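Local coordinates for protein putative cytochrome C (Sinorhizobium meliloti, PDB 4PWA) that binds heme c covalently and probably carries electrons as a small c-type cytochrome, a role linked to bacterial sulfite oxidation, at residues Leu8-Phe13 with Ala74-Val79. Numbering follows the deposited sequence.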
ATOM      1  N   LEU A   8      12.500  22.398   0.266  1.00 35.79           N
ATOM      2  CA  LEU A   8      13.636  21.615  -0.217  1.00 34.45           C
ATOM      3  C   LEU A   8      13.630  20.198   0.360  1.00 31.88           C
ATOM      4  O   LEU A   8      13.666  19.233  -0.391  1.00 30.95           O
ATOM      5  CB  LEU A   8      14.967  22.322   0.092  1.00 35.60           C
ATOM      6  CG  LEU A   8      16.272  21.570  -0.243  1.00 34.95           C
ATOM      7  CD1 LEU A   8      16.276  20.982  -1.658  1.00 32.23           C
ATOM      8  CD2 LEU A   8      17.485  22.491  -0.031  1.00 35.54           C
ATOM      9  N   GLY A   9      13.588  20.082   1.685  1.00 31.17           N
ATOM     10  CA  GLY A   9      13.502  18.782   2.356  1.00 29.18           C
ATOM     11  C   GLY A   9      12.322  17.954   1.871  1.00 27.83           C
ATOM     12  O   GLY A   9      12.460  16.751   1.573  1.00 26.94           O
ATOM     13  N   ARG A  10      11.169  18.607   1.768  1.00 27.72           N
ATOM     14  CA  ARG A  10       9.958  17.989   1.228  0.50 27.28           C
ATOM     15  C   ARG A  10      10.229  17.384  -0.154  1.00 26.66           C
ATOM     16  O   ARG A  10       9.886  16.248  -0.425  1.00 25.84           O
ATOM     17  CB  ARG A  10       8.839  19.039   1.144  0.50 28.59           C
ATOM     18  CG  ARG A  10       7.422  18.498   1.021  0.50 28.46           C
ATOM     19  CD  ARG A  10       6.407  19.646   1.123  0.50 29.86           C
ATOM     20  NE  ARG A  10       6.197  20.083   2.505  0.50 30.17           N
ATOM     21  CZ  ARG A  10       5.815  21.306   2.861  0.50 30.67           C
ATOM     22  NH1 ARG A  10       5.608  22.241   1.940  0.50 31.31           N
ATOM     23  NH2 ARG A  10       5.645  21.594   4.145  0.50 30.65           N
ATOM     24  N   GLU A  11      10.853  18.158  -1.030  1.00 27.60           N
ATOM     25  CA  GLU A  11      11.131  17.676  -2.392  1.00 27.79           C
ATOM     26  C   GLU A  11      12.136  16.506  -2.388  1.00 26.66           C
ATOM     27  O   GLU A  11      12.046  15.609  -3.212  1.00 26.00           O
ATOM     28  CB  GLU A  11      11.627  18.812  -3.281  1.00 29.17           C
ATOM     29  CG  GLU A  11      11.856  18.420  -4.736  1.00 30.58           C
ATOM     30  CD  GLU A  11      12.276  19.591  -5.601  1.00 32.63           C
ATOM     31  OE1 GLU A  11      11.453  20.514  -5.800  1.00 34.75           O
ATOM     32  OE2 GLU A  11      13.424  19.586  -6.083  1.00 31.95           O
ATOM     33  N   ILE A  12      13.085  16.525  -1.459  1.00 26.42           N
ATOM     34  CA  ILE A  12      14.055  15.445  -1.362  1.00 25.80           C
ATOM     35  C   ILE A  12      13.318  14.205  -0.896  1.00 24.82           C
ATOM     36  O   ILE A  12      13.509  13.115  -1.443  1.00 24.24           O
ATOM     37  CB  ILE A  12      15.225  15.808  -0.399  1.00 26.36           C
ATOM     38  CG1 ILE A  12      16.084  16.922  -1.008  1.00 27.88           C
ATOM     39  CG2 ILE A  12      16.096  14.599  -0.092  1.00 24.70           C
ATOM     40  CD1 ILE A  12      16.973  17.647  -0.015  1.00 27.65           C
ATOM     41  N   PHE A  13      12.459  14.395   0.105  1.00 24.74           N
ATOM     42  CA  PHE A  13      11.688  13.302   0.708  1.00 23.70           C
ATOM     43  C   PHE A  13      10.744  12.642  -0.282  1.00 23.72           C
ATOM     44  O   PHE A  13      10.554  11.434  -0.248  1.00 22.83           O
ATOM     45  CB  PHE A  13      10.888  13.825   1.898  1.00 23.86           C
ATOM     46  CG  PHE A  13      10.303  12.745   2.749  1.00 22.78           C
ATOM     47  CD1 PHE A  13       9.054  12.219   2.465  1.00 22.32           C
ATOM     48  CD2 PHE A  13      11.003  12.242   3.821  1.00 23.08           C
ATOM     49  CE1 PHE A  13       8.518  11.226   3.234  1.00 22.18           C
ATOM     50  CE2 PHE A  13      10.462  11.240   4.605  1.00 22.46           C
ATOM     51  CZ  PHE A  13       9.219  10.741   4.314  1.00 21.87           C
ATOM     52  N   ALA A  74      19.215  18.806   4.714  1.00 31.20           N
ATOM     53  CA  ALA A  74      17.947  19.499   4.484  1.00 30.55           C
ATOM     54  C   ALA A  74      16.762  18.559   4.747  1.00 28.33           C
ATOM     55  O   ALA A  74      15.800  18.940   5.422  1.00 28.70           O
ATOM     56  CB  ALA A  74      17.907  20.088   3.085  1.00 30.46           C
ATOM     57  N   VAL A  75      16.853  17.325   4.263  1.00 26.25           N
ATOM     58  CA  VAL A  75      15.849  16.314   4.574  1.00 24.97           C
ATOM     59  C   VAL A  75      15.866  15.908   6.053  1.00 25.15           C
ATOM     60  O   VAL A  75      14.841  15.521   6.575  1.00 24.35           O
ATOM     61  CB  VAL A  75      15.995  15.035   3.689  1.00 23.66           C
ATOM     62  CG1 VAL A  75      17.072  14.135   4.212  1.00 23.46           C
ATOM     63  CG2 VAL A  75      14.680  14.290   3.627  1.00 22.64           C
ATOM     64  N   ALA A  76      17.023  15.979   6.720  1.00 26.36           N
ATOM     65  CA  ALA A  76      17.093  15.718   8.171  1.00 26.93           C
ATOM     66  C   ALA A  76      16.383  16.827   8.951  1.00 28.13           C
ATOM     67  O   ALA A  76      15.553  16.546   9.817  1.00 27.53           O
ATOM     68  CB  ALA A  76      18.534  15.576   8.638  1.00 27.91           C
ATOM     69  N   LEU A  77      16.711  18.077   8.638  1.00 29.81           N
ATOM     70  CA  LEU A  77      16.018  19.231   9.215  1.00 31.69           C
ATOM     71  C   LEU A  77      14.498  19.160   9.004  1.00 30.89           C
ATOM     72  O   LEU A  77      13.724  19.403   9.937  1.00 31.60           O
ATOM     73  CB  LEU A  77      16.556  20.541   8.619  1.00 33.32           C
ATOM     74  CG  LEU A  77      15.873  21.828   9.094  1.00 36.05           C
ATOM     75  CD1 LEU A  77      15.924  21.945  10.633  1.00 37.60           C
ATOM     76  CD2 LEU A  77      16.489  23.075   8.423  1.00 39.28           C
ATOM     77  N   TYR A  78      14.087  18.823   7.781  1.00 29.84           N
ATOM     78  CA  TYR A  78      12.678  18.791   7.399  1.00 29.05           C
ATOM     79  C   TYR A  78      11.918  17.772   8.225  1.00 28.18           C
ATOM     80  O   TYR A  78      10.966  18.108   8.919  1.00 28.23           O
ATOM     81  CB  TYR A  78      12.541  18.481   5.892  1.00 28.26           C
ATOM     82  CG  TYR A  78      11.146  18.082   5.441  1.00 26.88           C
ATOM     83  CD1 TYR A  78      10.107  19.008   5.421  1.00 27.58           C
ATOM     84  CD2 TYR A  78      10.870  16.782   5.034  1.00 25.24           C
ATOM     85  CE1 TYR A  78       8.835  18.654   5.019  1.00 26.81           C
ATOM     86  CE2 TYR A  78       9.593  16.409   4.625  1.00 24.26           C
ATOM     87  CZ  TYR A  78       8.586  17.344   4.628  1.00 25.77           C
ATOM     88  OH  TYR A  78       7.331  16.980   4.251  1.00 24.39           O
ATOM     89  N   VAL A  79      12.344  16.518   8.131  1.00 27.45           N
ATOM     90  CA  VAL A  79      11.701  15.441   8.853  1.00 26.50           C
ATOM     91  C   VAL A  79      11.574  15.754  10.353  1.00 28.00           C
ATOM     92  O   VAL A  79      10.507  15.599  10.945  1.00 27.96           O
ATOM     93  CB  VAL A  79      12.471  14.139   8.685  1.00 25.90           C
ATOM     94  CG1 VAL A  79      11.862  13.041   9.591  1.00 25.32           C
ATOM     95  CG2 VAL A  79      12.492  13.706   7.202  1.00 23.91           C
TER
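Two helices can cross almost at right angles with their backbones nearly touching when the residue at the crossing has no side chain, and Gly9 illustrates the principle. The axes of 8-13 and 74-79 approach to 7.8 Å at a crossing angle of -103°, and the CA atoms of Gly9 and Val75 lie 4.1 Å apart. A CB on Gly9 would point into the partner helix and fall 2.3 Å from Tyr78 CB, a clash. Instead the bare backbone packs directly, with Gly9 CA 3.8 Å from Ala74 O and Gly9 O 3.9 Å from Val75 CG2. No hydrogen bond links the two segments; within each, backbone bonds run along the helix, for example Phe13 N to Gly9 O (2.8 Å) and Tyr78 N to Ala74 O (2.9 Å).

Apolar side chains fill the angle around this point. Ile12 CG2 meets Val75 CB at 3.8 Å, Leu8 CD2 reaches Ala74 CB at 4.0 Å, and Phe13 CD2 lies 4.0 Å from Val79 CG2. This is the crossing of N- and C-terminal helices that characterises the class I cytochrome c fold. It stands beside the heme: Val75 borders the cofactor, while Phe13 packs against the covalently attached Cys21 and the axial ligand His25.

The aromatic contacts centre on Tyr78. One face of its ring covers the backbone at Gly9 C and Arg10 N, and Arg10 CB makes a CH-pi contact 4.2 Å from the ring centroid. Beyond the ring, polar groups converge on Asp29, which accepts a hydrogen bond from Tyr78 OH and forms a salt bridge with Arg10.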